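Local atomic coordinates of ethanolamine utilization protein EutL (PDB entry 4FDZ), a protein that probably forms part of the protein shell of the bacterial microcompartment in which ethanolamine is broken down, assembling as a trimer of tandem-BMC-domain subunits. Residues L155-A160 with N183-L188. Numbering follows the deposited sequence.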
# COMPACT_ATOMS: atom_id res chain seq x y z
N LEU C 155 3.11 14.55 -8.10
CA LEU C 155 3.92 15.58 -8.76
C LEU C 155 3.36 16.98 -8.49
O LEU C 155 4.12 17.92 -8.21
CB LEU C 155 4.06 15.29 -10.26
CG LEU C 155 4.90 16.29 -11.07
CD1 LEU C 155 5.64 15.59 -12.21
CD2 LEU C 155 4.05 17.46 -11.59
N GLU C 156 2.04 17.12 -8.59
CA GLU C 156 1.39 18.40 -8.31
C GLU C 156 1.79 18.86 -6.91
O GLU C 156 2.13 20.03 -6.70
CB GLU C 156 -0.13 18.28 -8.40
CG GLU C 156 -0.66 17.88 -9.76
CD GLU C 156 -0.89 16.38 -9.89
OE1 GLU C 156 0.03 15.60 -9.61
OE2 GLU C 156 -2.01 16.00 -10.27
N ALA C 157 1.78 17.94 -5.95
CA ALA C 157 2.10 18.28 -4.57
C ALA C 157 3.51 18.79 -4.42
O ALA C 157 3.73 19.77 -3.72
CB ALA C 157 1.87 17.08 -3.66
N MET C 158 4.49 18.13 -5.04
CA MET C 158 5.88 18.55 -4.88
C MET C 158 6.07 19.94 -5.49
O MET C 158 6.70 20.81 -4.90
CB MET C 158 6.84 17.56 -5.53
CG MET C 158 6.84 16.16 -4.90
SD MET C 158 7.12 16.10 -3.11
CE MET C 158 5.47 16.24 -2.45
N TYR C 159 5.52 20.12 -6.69
CA TYR C 159 5.60 21.39 -7.40
C TYR C 159 4.92 22.51 -6.62
O TYR C 159 5.49 23.59 -6.43
CB TYR C 159 4.94 21.23 -8.76
CG TYR C 159 5.01 22.44 -9.65
CD1 TYR C 159 6.11 22.66 -10.48
CD2 TYR C 159 3.98 23.36 -9.69
CE1 TYR C 159 6.17 23.76 -11.31
CE2 TYR C 159 4.03 24.47 -10.52
CZ TYR C 159 5.13 24.66 -11.33
OH TYR C 159 5.18 25.77 -12.15
N ALA C 160 3.71 22.24 -6.15
CA ALA C 160 2.92 23.26 -5.45
C ALA C 160 3.43 23.56 -4.03
O ALA C 160 3.28 24.68 -3.54
CB ALA C 160 1.46 22.85 -5.42
N ASN C 183 -2.08 7.36 -2.26
CA ASN C 183 -1.30 7.84 -3.40
C ASN C 183 -1.38 9.36 -3.61
O ASN C 183 -1.38 9.85 -4.74
CB ASN C 183 -1.67 7.06 -4.67
CG ASN C 183 -1.34 5.58 -4.55
OD1 ASN C 183 -0.28 5.22 -4.03
ND2 ASN C 183 -2.25 4.72 -5.00
N PHE C 184 -1.43 10.08 -2.50
CA PHE C 184 -1.33 11.54 -2.51
C PHE C 184 -0.04 11.95 -1.80
O PHE C 184 0.83 11.11 -1.52
CB PHE C 184 -2.58 12.16 -1.85
CG PHE C 184 -3.77 12.25 -2.77
CD1 PHE C 184 -4.48 11.11 -3.11
CD2 PHE C 184 -4.18 13.47 -3.28
CE1 PHE C 184 -5.57 11.18 -3.96
CE2 PHE C 184 -5.28 13.55 -4.13
CZ PHE C 184 -5.97 12.41 -4.48
N ALA C 185 0.12 13.26 -1.57
CA ALA C 185 1.32 13.80 -0.93
C ALA C 185 0.99 15.21 -0.49
O ALA C 185 -0.07 15.72 -0.81
CB ALA C 185 2.49 13.81 -1.89
N GLY C 186 1.92 15.85 0.21
CA GLY C 186 1.69 17.22 0.63
C GLY C 186 2.44 17.53 1.90
O GLY C 186 3.48 16.94 2.17
N ALA C 187 1.90 18.45 2.70
CA ALA C 187 2.54 18.83 3.94
C ALA C 187 1.62 19.65 4.82
O ALA C 187 0.58 20.14 4.38
CB ALA C 187 3.81 19.62 3.66
N LEU C 188 2.03 19.75 6.08
CA LEU C 188 1.50 20.72 7.02
C LEU C 188 2.53 21.83 7.19
O LEU C 188 3.68 21.57 7.58
CB LEU C 188 1.26 20.06 8.38
CG LEU C 188 0.29 18.89 8.45
CD1 LEU C 188 0.16 18.37 9.89
CD2 LEU C 188 -1.05 19.28 7.90
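A157 and A185 meet methyl to methyl where the first turns of helix 154-167 lie on the sheet of the second BMC domain, a helix-on-sheet packing of the alpha/beta fold shared by microcompartment shell proteins. The helix follows directly on strand 146-152, and strand 185-191 is paired antiparallel with that strand on one side and with strand 171-176 on the other, so the contact sits over the interior of the sheet. With alanine and glycine facing each other here, the two elements can come close: the axes of helix 155-160 and strand 185-188 approach to 7.0 Å at an angle of 38°, and the CA atoms of A157 and G186 are 5.3 Å apart.

The CB of A157 points at the strand and rests 3.8 Å from the CB of A185, which points back at the helix. The CB of A157 also touches the strand backbone, lying 3.7 Å from the carbonyl O of A185 and close to the N of G186. G186 has no side chain, and its backbone angles would press any CB against the carbonyl O of A185, a conformation that calls for glycine.

M158 approaches the same alanine from beside A157. With chi1 at -64° its CG lies beside the backbone N, opposite the carbonyl carbon, and the chain then turns twice more so that the terminal methyl, rather than the sulfur, reaches the strand. M158 also packs on F175 of the neighbouring strand and, like A185, on P178. The side-chain contacts are all apolar, and the interface is small, 115 Å² counting both sides. The methyl of A185 thus has two neighbours on the helix, the CB of A157 and the CE of M158, the latter 3.9 Å from A185 CB.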